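Local coordinates for uncharacterized protein (Vanderwaltozyma polyspora, PDB 5THE) that probably binds guide RNA and contributes to selective cleavage of target RNAs, as the C-terminal lobe of a budding-yeast Argonaute, at residues Y494-F506 and L535-I549. Sequence-based numbering, arbitrary orientation.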
loop_
_atom_site.group_PDB
_atom_site.type_symbol
_atom_site.label_atom_id
_atom_site.label_comp_id
_atom_site.label_asym_id
_atom_site.label_seq_id
_atom_site.Cartn_x
_atom_site.Cartn_y
_atom_site.Cartn_z
ATOM N N TYR A 494 0.038 -1.353 -1.457
ATOM C CA TYR A 494 1.351 -1.210 -0.823
ATOM C C TYR A 494 2.474 -1.730 -1.712
ATOM O O TYR A 494 3.540 -1.107 -1.805
ATOM C CB TYR A 494 1.385 -1.955 0.503
ATOM C CG TYR A 494 0.508 -1.368 1.574
ATOM C CD1 TYR A 494 0.281 0.006 1.642
ATOM C CD2 TYR A 494 -0.072 -2.183 2.536
ATOM C CE1 TYR A 494 -0.513 0.551 2.646
ATOM C CE2 TYR A 494 -0.872 -1.650 3.543
ATOM C CZ TYR A 494 -1.094 -0.283 3.584
ATOM O OH TYR A 494 -1.881 0.246 4.571
ATOM N N ALA A 495 2.272 -2.898 -2.332
ATOM C CA ALA A 495 3.308 -3.460 -3.193
ATOM C C ALA A 495 3.549 -2.573 -4.403
ATOM O O ALA A 495 4.701 -2.389 -4.820
ATOM C CB ALA A 495 2.931 -4.877 -3.632
ATOM N N ASP A 496 2.474 -2.031 -4.994
ATOM C CA ASP A 496 2.640 -1.099 -6.110
ATOM C C ASP A 496 3.497 0.084 -5.695
ATOM O O ASP A 496 4.421 0.477 -6.413
ATOM C CB ASP A 496 1.282 -0.602 -6.617
ATOM C CG ASP A 496 0.416 -1.708 -7.130
ATOM O OD1 ASP A 496 0.945 -2.789 -7.457
ATOM O OD2 ASP A 496 -0.806 -1.494 -7.215
ATOM N N LEU A 497 3.191 0.672 -4.531
ATOM C CA LEU A 497 3.926 1.842 -4.058
ATOM C C LEU A 497 5.383 1.522 -3.774
ATOM O O LEU A 497 6.249 2.380 -3.959
ATOM C CB LEU A 497 3.263 2.391 -2.796
ATOM C CG LEU A 497 1.833 2.875 -3.065
ATOM C CD1 LEU A 497 1.176 3.268 -1.750
ATOM C CD2 LEU A 497 1.891 4.057 -4.014
ATOM N N LEU A 498 5.675 0.315 -3.289
ATOM C CA LEU A 498 7.064 -0.017 -3.012
ATOM C C LEU A 498 7.845 -0.177 -4.311
ATOM O O LEU A 498 8.996 0.267 -4.408
ATOM C CB LEU A 498 7.142 -1.280 -2.151
ATOM C CG LEU A 498 8.552 -1.813 -1.868
ATOM C CD1 LEU A 498 9.434 -0.703 -1.320
ATOM C CD2 LEU A 498 8.485 -3.012 -0.877
ATOM N N CYS A 499 7.230 -0.805 -5.319
ATOM C CA CYS A 499 7.837 -0.851 -6.649
ATOM C C CYS A 499 8.121 0.541 -7.182
ATOM O O CYS A 499 9.170 0.781 -7.800
ATOM C CB CYS A 499 6.921 -1.574 -7.623
ATOM S SG CYS A 499 7.282 -3.276 -7.837
ATOM N N THR A 500 7.183 1.469 -6.989
ATOM C CA THR A 500 7.403 2.835 -7.453
ATOM C C THR A 500 8.554 3.481 -6.700
ATOM O O THR A 500 9.403 4.144 -7.306
ATOM C CB THR A 500 6.121 3.651 -7.305
ATOM O OG1 THR A 500 5.131 3.058 -8.130
ATOM C CG2 THR A 500 6.320 5.130 -7.726
ATOM N N ARG A 501 8.616 3.279 -5.379
ATOM C CA ARG A 501 9.725 3.858 -4.631
ATOM C C ARG A 501 11.048 3.217 -5.037
ATOM O O ARG A 501 12.076 3.898 -5.131
ATOM C CB ARG A 501 9.498 3.712 -3.126
ATOM C CG ARG A 501 10.683 4.247 -2.293
ATOM C CD ARG A 501 10.924 5.745 -2.571
ATOM N NE ARG A 501 9.654 6.453 -2.531
ATOM C CZ ARG A 501 9.054 6.832 -1.408
ATOM N NH1 ARG A 501 9.642 6.611 -0.240
ATOM N NH2 ARG A 501 7.862 7.414 -1.453
ATOM N N ALA A 502 11.045 1.901 -5.269
ATOM C CA ALA A 502 12.261 1.242 -5.730
ATOM C C ALA A 502 12.699 1.786 -7.087
ATOM O O ALA A 502 13.900 1.877 -7.360
ATOM C CB ALA A 502 12.040 -0.265 -5.790
ATOM N N THR A 503 11.737 2.165 -7.932
ATOM C CA THR A 503 12.043 2.814 -9.203
ATOM C C THR A 503 12.713 4.168 -8.988
ATOM O O THR A 503 13.690 4.495 -9.673
ATOM C CB THR A 503 10.761 2.953 -10.023
ATOM O OG1 THR A 503 10.193 1.648 -10.234
ATOM C CG2 THR A 503 11.028 3.607 -11.364
ATOM N N CYS A 504 12.199 4.974 -8.044
ATOM C CA CYS A 504 12.908 6.192 -7.637
ATOM C C CYS A 504 14.378 5.912 -7.363
ATOM O O CYS A 504 15.263 6.637 -7.836
ATOM C CB CYS A 504 12.272 6.794 -6.383
ATOM S SG CYS A 504 10.598 7.370 -6.593
ATOM N N PHE A 505 14.655 4.873 -6.566
ATOM C CA PHE A 505 16.035 4.559 -6.219
ATOM C C PHE A 505 16.833 4.202 -7.466
ATOM O O PHE A 505 17.963 4.667 -7.646
ATOM C CB PHE A 505 16.091 3.400 -5.221
ATOM C CG PHE A 505 15.385 3.662 -3.921
ATOM C CD1 PHE A 505 15.207 4.951 -3.446
ATOM C CD2 PHE A 505 14.909 2.595 -3.166
ATOM C CE1 PHE A 505 14.559 5.178 -2.236
ATOM C CE2 PHE A 505 14.267 2.808 -1.951
ATOM C CZ PHE A 505 14.096 4.105 -1.485
ATOM N N PHE A 506 16.258 3.357 -8.333
ATOM C CA PHE A 506 16.949 2.962 -9.557
ATOM C C PHE A 506 17.272 4.183 -10.408
ATOM O O PHE A 506 18.410 4.356 -10.871
ATOM C CB PHE A 506 16.088 1.972 -10.341
ATOM C CG PHE A 506 16.729 1.470 -11.616
ATOM C CD1 PHE A 506 16.737 2.246 -12.765
ATOM C CD2 PHE A 506 17.294 0.210 -11.665
ATOM C CE1 PHE A 506 17.316 1.786 -13.928
ATOM C CE2 PHE A 506 17.870 -0.256 -12.829
ATOM C CZ PHE A 506 17.883 0.532 -13.956
ATOM N N LEU A 535 20.443 -1.230 -8.157
ATOM C CA LEU A 535 19.335 -1.060 -7.223
ATOM C C LEU A 535 19.812 -1.523 -5.862
ATOM O O LEU A 535 19.530 -2.648 -5.435
ATOM C CB LEU A 535 18.096 -1.830 -7.689
ATOM C CG LEU A 535 16.802 -1.629 -6.899
ATOM C CD1 LEU A 535 16.601 -0.152 -6.581
ATOM C CD2 LEU A 535 15.645 -2.158 -7.711
ATOM N N PRO A 536 20.548 -0.670 -5.147
ATOM C CA PRO A 536 21.042 -1.052 -3.826
ATOM C C PRO A 536 19.885 -1.247 -2.869
ATOM O O PRO A 536 18.810 -0.657 -3.031
ATOM C CB PRO A 536 21.908 0.144 -3.402
ATOM C CG PRO A 536 21.981 1.060 -4.618
ATOM C CD PRO A 536 20.778 0.754 -5.433
ATOM N N GLN A 537 20.118 -2.103 -1.880
ATOM C CA GLN A 537 19.140 -2.333 -0.835
ATOM C C GLN A 537 19.105 -1.153 0.109
ATOM O O GLN A 537 20.110 -0.502 0.388
ATOM C CB GLN A 537 19.453 -3.602 -0.043
ATOM C CG GLN A 537 19.108 -4.869 -0.802
ATOM C CD GLN A 537 17.641 -4.894 -1.171
ATOM O OE1 GLN A 537 16.787 -4.706 -0.307
ATOM N NE2 GLN A 537 17.340 -5.093 -2.465
ATOM N N VAL A 538 17.918 -0.894 0.613
ATOM C CA VAL A 538 17.719 0.219 1.503
ATOM C C VAL A 538 18.432 -0.064 2.821
ATOM O O VAL A 538 18.641 -1.224 3.209
ATOM C CB VAL A 538 16.196 0.413 1.640
ATOM C CG1 VAL A 538 15.686 -0.104 2.922
ATOM C CG2 VAL A 538 15.784 1.830 1.326
ATOM N N ASN A 539 18.906 1.006 3.452
ATOM C CA ASN A 539 19.489 0.987 4.787
ATOM C C ASN A 539 18.701 0.075 5.721
ATOM O O ASN A 539 17.470 0.131 5.764
ATOM C CB ASN A 539 19.490 2.435 5.313
ATOM C CG ASN A 539 20.222 2.600 6.629
ATOM O OD1 ASN A 539 19.908 1.945 7.620
ATOM N ND2 ASN A 539 21.206 3.495 6.642
ATOM N N ASP A 540 19.415 -0.758 6.486
ATOM C CA ASP A 540 18.747 -1.678 7.412
ATOM C C ASP A 540 17.815 -0.975 8.399
ATOM O O ASP A 540 16.895 -1.619 8.921
ATOM C CB ASP A 540 19.780 -2.493 8.195
ATOM C CG ASP A 540 20.279 -3.703 7.426
ATOM O OD1 ASP A 540 19.644 -4.079 6.418
ATOM O OD2 ASP A 540 21.303 -4.288 7.839
ATOM N N ASN A 541 18.041 0.322 8.675
ATOM C CA ASN A 541 17.172 1.082 9.578
ATOM C C ASN A 541 15.707 0.981 9.170
ATOM O O ASN A 541 14.816 0.961 10.024
ATOM C CB ASN A 541 17.561 2.570 9.592
ATOM C CG ASN A 541 18.814 2.861 10.398
ATOM O OD1 ASN A 541 19.191 2.101 11.288
ATOM N ND2 ASN A 541 19.456 3.988 10.098
ATOM N N ILE A 542 15.434 0.958 7.866
ATOM C CA ILE A 542 14.069 1.119 7.405
ATOM C C ILE A 542 13.549 -0.113 6.681
ATOM O O ILE A 542 12.440 -0.085 6.157
ATOM C CB ILE A 542 13.918 2.374 6.522
ATOM C CG1 ILE A 542 14.903 2.338 5.363
ATOM C CG2 ILE A 542 14.092 3.650 7.352
ATOM C CD1 ILE A 542 14.422 3.186 4.204
ATOM N N LYS A 543 14.313 -1.206 6.660
ATOM C CA LYS A 543 13.834 -2.404 5.976
ATOM C C LYS A 543 12.537 -2.922 6.586
ATOM O O LYS A 543 11.725 -3.539 5.888
ATOM C CB LYS A 543 14.921 -3.483 5.982
ATOM C CG LYS A 543 15.366 -3.876 4.574
ATOM C CD LYS A 543 16.759 -4.491 4.546
ATOM C CE LYS A 543 17.201 -4.807 3.117
ATOM N NZ LYS A 543 16.416 -5.934 2.501
ATOM N N SER A 544 12.298 -2.654 7.869
ATOM C CA SER A 544 11.052 -3.035 8.516
ATOM C C SER A 544 10.075 -1.872 8.617
ATOM O O SER A 544 9.114 -1.944 9.385
ATOM C CB SER A 544 11.329 -3.613 9.906
ATOM O OG SER A 544 12.194 -4.726 9.811
ATOM N N VAL A 545 10.298 -0.810 7.863
ATOM C CA VAL A 545 9.470 0.385 7.917
ATOM C C VAL A 545 8.761 0.539 6.584
ATOM O O VAL A 545 9.307 0.179 5.535
ATOM C CB VAL A 545 10.335 1.624 8.238
ATOM C CG1 VAL A 545 9.506 2.907 8.174
ATOM C CG2 VAL A 545 11.007 1.453 9.609
ATOM N N MET A 546 7.530 1.063 6.628
ATOM C CA MET A 546 6.790 1.428 5.416
ATOM C C MET A 546 7.256 2.789 4.894
ATOM O O MET A 546 6.491 3.749 4.800
ATOM C CB MET A 546 5.288 1.439 5.682
ATOM C CG MET A 546 4.675 0.087 6.014
ATOM S SD MET A 546 2.953 0.239 6.558
ATOM C CE MET A 546 2.163 0.820 5.044
ATOM N N TYR A 547 8.551 2.861 4.545
ATOM C CA TYR A 547 9.109 4.107 4.038
ATOM C C TYR A 547 8.490 4.506 2.712
ATOM O O TYR A 547 8.594 5.671 2.318
ATOM C CB TYR A 547 10.629 3.996 3.883
ATOM C CG TYR A 547 11.070 2.854 2.999
ATOM C CD1 TYR A 547 11.297 1.588 3.533
ATOM C CD2 TYR A 547 11.269 3.043 1.630
ATOM C CE1 TYR A 547 11.697 0.536 2.732
ATOM C CE2 TYR A 547 11.676 1.988 0.813
ATOM C CZ TYR A 547 11.883 0.741 1.371
ATOM O OH TYR A 547 12.293 -0.313 0.582
ATOM N N TYR A 548 7.861 3.566 2.017
ATOM C CA TYR A 548 7.314 3.816 0.697
ATOM C C TYR A 548 5.947 4.490 0.741
ATOM O O TYR A 548 5.462 4.922 -0.312
ATOM C CB TYR A 548 7.225 2.489 -0.068
ATOM C CG TYR A 548 6.350 1.472 0.639
ATOM C CD1 TYR A 548 4.974 1.489 0.472
ATOM C CD2 TYR A 548 6.900 0.524 1.493
ATOM C CE1 TYR A 548 4.167 0.597 1.125
ATOM C CE2 TYR A 548 6.099 -0.392 2.155
ATOM C CZ TYR A 548 4.730 -0.348 1.962
ATOM O OH TYR A 548 3.910 -1.243 2.606
ATOM N N ILE A 549 5.320 4.585 1.922
ATOM C CA ILE A 549 3.940 5.072 2.030
ATOM C C ILE A 549 3.851 6.589 1.941
ATOM O O ILE A 549 2.794 7.128 1.596
ATOM C CB ILE A 549 3.265 4.586 3.346
ATOM C CG1 ILE A 549 1.737 4.649 3.237
ATOM C CG2 ILE A 549 3.687 5.454 4.514
ATOM C CD1 ILE A 549 1.174 3.869 2.087
ATOM O OXT ILE A 549 4.813 7.312 2.216
HETATM O O HOH W 1 7.124 8.103 1.034
#
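The Y548 ring lies against the helix 490-515, with L498 CB over one face, 4.2 Å from the ring centroid in a CH-pi contact, and L497 CB obliquely near Y548 CD1. With CG placed between its backbone N and carbonyl carbon (chi1 59°), Y548 crosses Y494 at about a right angle, and its OH, hydrogen-bonded to the carbonyl of F298, sits 3.4 Å from Y494 CB. M546 CE lies over one face of the Y494 ring, a CH-pi contact, with SD farther above the same ring, 5.2 Å from its centroid, as a Met-aromatic contact; I549 CD1 meets the edge. Were Y548 an alanine, the F298 carbonyl would probably lose its hydroxyl partner and a gap open beside L498 and Y494. Y547 CE2 lies 3.9 Å from F505 CE2 at the edge of the F505 ring. R501, bent at chi2 and chi3, donates a weak bond from NH1 to Y547 O (2.9 Å, 129°) and pairs with D208; NH2 reaches the terminal carboxylate of I549 through a water. This buried C-terminal tail against a Piwi-domain helix, with an RNA phosphate at long, weak ion-pair range of R501 NH2, is consistent with the Argonaute pocket that holds the guide 5' end.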